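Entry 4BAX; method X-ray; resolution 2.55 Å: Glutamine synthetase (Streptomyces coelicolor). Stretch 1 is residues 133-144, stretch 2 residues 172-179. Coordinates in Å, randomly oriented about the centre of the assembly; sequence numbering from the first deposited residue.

Stretch 1, residues 133-144: FPAAQGGYYCGV
Stretch 2, residues 172-179: INAEVMPG

Irregular segments often pack through a few well-aimed backbone groups, with side chains filling the space around them, and this contact in glutamine synthetase is a compact example. Stretch 1 contains no regular helix or strand; stretch 2 leaves a strand after Ala-174 and continues as loop. Their CA atoms come closest at Tyr-141 and Val-176 (4.3 Å), with Cys-142 CA 4.8 Å from Ala-174 CA and Gln-137 CA 6.4 Å from Met-177 CA, so the chains run in opposite directions. Together they bury 528 Å².

The backbone supplies the polar link between the two stretches. A type II turn spans Tyr-140 to Gly-143, with phi/psi of -72/120 at Tyr-141 and 57/32 at Cys-142, closed by Gly-143 N to Tyr-140 O (3.0 Å). The turn directs Cys-142 N at Ala-174 O, giving the only direct hydrogen bond across the contact (2.9 Å, 155°). Beside it, Tyr-141 CA makes a CA-H...O contact with Glu-175 O at 3.4 Å. Water 1 extends the link: it accepts from Gly-138 N (3.1 Å) and, weakly, from Tyr-141 N (3.0 Å), while donating to Val-176 O (2.8 Å).

Aromatic and apolar packing follows. Tyr-140 (chi1 -43°, chi2 -71°) points toward stretch 2, and Pro-178 CD lies over one ring face, 3.9 Å from the Tyr-140 ring centroid; Val-176 O meets the ring edge, 3.5 Å from Tyr-140 CD2. The ring is anchored within its own stretch by Tyr-140 OH donating to Ala-135 O (2.5 Å). Pro-134 CG adds a contact to Pro-178 CG at 3.9 Å. Tyr-141 (chi1 t) places CD1 3.7 Å from Val-176 CG2, also t.

Polar side chains complete the fit. Asn-173 (chi1 p) donates from ND2 to Ala-174 O (3.2 Å), the same carbonyl that receives Cys-142 N. Gln-137, m then t, extends NE2 to 3.5 Å from Val-176 CG1.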

# COMPACT_ATOMS: atom_id res chain seq x y z
N PHE A 133 -18.96 12.16 3.72
CA PHE A 133 -20.26 11.86 4.24
C PHE A 133 -20.93 10.79 3.40
O PHE A 133 -20.71 10.71 2.19
CB PHE A 133 -21.10 13.13 4.18
CG PHE A 133 -20.69 14.16 5.19
CD1 PHE A 133 -21.06 14.02 6.53
CD2 PHE A 133 -19.89 15.24 4.82
CE1 PHE A 133 -20.66 14.96 7.47
CE2 PHE A 133 -19.50 16.18 5.76
CZ PHE A 133 -19.88 16.05 7.08
N PRO A 134 -21.76 9.96 4.05
CA PRO A 134 -22.53 8.99 3.28
C PRO A 134 -23.78 9.68 2.76
O PRO A 134 -23.97 10.87 3.05
CB PRO A 134 -22.91 7.94 4.34
CG PRO A 134 -22.94 8.71 5.63
CD PRO A 134 -21.86 9.75 5.51
N ALA A 135 -24.63 8.96 2.04
CA ALA A 135 -25.87 9.54 1.56
C ALA A 135 -26.70 9.96 2.77
O ALA A 135 -26.51 9.45 3.89
CB ALA A 135 -26.62 8.54 0.72
N ALA A 136 -27.63 10.90 2.54
CA ALA A 136 -28.41 11.47 3.62
C ALA A 136 -29.31 10.40 4.21
O ALA A 136 -29.54 9.36 3.60
CB ALA A 136 -29.25 12.65 3.11
N GLN A 137 -29.81 10.67 5.40
CA GLN A 137 -30.58 9.69 6.15
C GLN A 137 -31.89 9.35 5.44
O GLN A 137 -32.40 10.18 4.65
CB GLN A 137 -30.82 10.18 7.57
CG GLN A 137 -29.53 10.19 8.37
CD GLN A 137 -29.68 10.93 9.68
OE1 GLN A 137 -28.84 10.80 10.58
NE2 GLN A 137 -30.75 11.71 9.80
N GLY A 138 -32.40 8.14 5.68
CA GLY A 138 -33.64 7.66 5.10
C GLY A 138 -33.67 6.16 4.89
O GLY A 138 -34.66 5.51 5.24
N GLY A 139 -32.58 5.60 4.38
CA GLY A 139 -32.49 4.17 4.13
C GLY A 139 -31.79 3.34 5.20
O GLY A 139 -31.75 2.12 5.07
N TYR A 140 -31.17 3.98 6.19
CA TYR A 140 -30.49 3.25 7.28
C TYR A 140 -31.40 2.61 8.34
O TYR A 140 -31.14 1.52 8.84
CB TYR A 140 -29.38 4.10 7.93
CG TYR A 140 -28.56 4.84 6.90
CD1 TYR A 140 -27.67 4.16 6.07
CD2 TYR A 140 -28.68 6.22 6.75
CE1 TYR A 140 -26.94 4.85 5.09
CE2 TYR A 140 -27.96 6.91 5.78
CZ TYR A 140 -27.08 6.23 4.96
OH TYR A 140 -26.37 6.95 4.01
N TYR A 141 -32.50 3.27 8.64
CA TYR A 141 -33.32 2.90 9.78
C TYR A 141 -34.08 1.59 9.52
O TYR A 141 -34.88 1.50 8.58
CB TYR A 141 -34.28 4.06 10.06
CG TYR A 141 -35.37 3.80 11.05
CD1 TYR A 141 -35.14 3.94 12.42
CD2 TYR A 141 -36.64 3.45 10.64
CE1 TYR A 141 -36.16 3.72 13.35
CE2 TYR A 141 -37.66 3.23 11.55
CZ TYR A 141 -37.41 3.37 12.91
OH TYR A 141 -38.43 3.16 13.81
N CYS A 142 -33.82 0.59 10.38
CA CYS A 142 -34.41 -0.74 10.22
C CYS A 142 -34.05 -1.30 8.84
O CYS A 142 -34.83 -2.08 8.25
CB CYS A 142 -35.94 -0.73 10.43
SG CYS A 142 -36.51 -0.37 12.10
N GLY A 143 -32.87 -0.93 8.34
CA GLY A 143 -32.45 -1.28 6.99
C GLY A 143 -31.89 -2.68 6.79
O GLY A 143 -31.79 -3.49 7.71
N VAL A 144 -31.56 -2.98 5.54
CA VAL A 144 -30.92 -4.23 5.22
C VAL A 144 -29.96 -3.98 4.03
O VAL A 144 -30.20 -3.07 3.24
CB VAL A 144 -31.97 -5.33 4.90
CG1 VAL A 144 -32.76 -5.01 3.60
CG2 VAL A 144 -31.31 -6.69 4.83
N ILE A 172 -33.99 -5.22 19.56
CA ILE A 172 -32.93 -4.40 19.02
C ILE A 172 -33.36 -3.95 17.63
O ILE A 172 -34.17 -4.62 16.97
CB ILE A 172 -31.56 -5.16 18.91
CG1 ILE A 172 -31.71 -6.41 18.03
CG2 ILE A 172 -31.05 -5.60 20.28
CD1 ILE A 172 -30.47 -6.72 17.23
N ASN A 173 -32.85 -2.80 17.19
CA ASN A 173 -33.05 -2.35 15.82
C ASN A 173 -31.94 -1.40 15.33
O ASN A 173 -31.23 -0.78 16.14
CB ASN A 173 -34.43 -1.70 15.65
CG ASN A 173 -34.57 -0.41 16.43
OD1 ASN A 173 -34.89 -0.40 17.63
ND2 ASN A 173 -34.30 0.70 15.75
N ALA A 174 -31.82 -1.29 14.01
CA ALA A 174 -30.90 -0.34 13.40
C ALA A 174 -31.55 1.05 13.38
O ALA A 174 -32.74 1.17 13.03
CB ALA A 174 -30.55 -0.78 11.97
N GLU A 175 -30.79 2.08 13.76
CA GLU A 175 -31.36 3.43 13.87
C GLU A 175 -31.17 4.31 12.63
O GLU A 175 -30.64 3.86 11.62
CB GLU A 175 -30.86 4.14 15.13
CG GLU A 175 -31.78 3.96 16.34
CD GLU A 175 -33.17 4.58 16.13
OE1 GLU A 175 -33.25 5.69 15.56
OE2 GLU A 175 -34.18 3.98 16.58
N VAL A 176 -31.64 5.55 12.72
CA VAL A 176 -31.70 6.49 11.60
C VAL A 176 -30.33 6.86 11.01
O VAL A 176 -30.16 6.94 9.80
CB VAL A 176 -32.48 7.77 11.99
CG1 VAL A 176 -32.42 8.82 10.86
CG2 VAL A 176 -33.93 7.43 12.35
N MET A 177 -29.35 7.09 11.88
CA MET A 177 -27.98 7.35 11.46
C MET A 177 -27.23 6.06 11.12
O MET A 177 -27.40 5.03 11.78
CB MET A 177 -27.24 8.11 12.56
CG MET A 177 -25.92 8.70 12.08
SD MET A 177 -24.97 9.44 13.42
CE MET A 177 -23.30 9.11 12.89
N PRO A 178 -26.40 6.10 10.07
CA PRO A 178 -25.62 4.90 9.74
C PRO A 178 -24.67 4.47 10.85
O PRO A 178 -23.92 5.31 11.37
CB PRO A 178 -24.82 5.34 8.49
CG PRO A 178 -24.92 6.82 8.45
CD PRO A 178 -26.22 7.17 9.07
N GLY A 179 -24.69 3.18 11.17
CA GLY A 179 -23.90 2.65 12.26
C GLY A 179 -24.50 2.96 13.61
O GLY A 179 -23.84 2.72 14.64
O HOH W 1 -32.36 6.28 8.18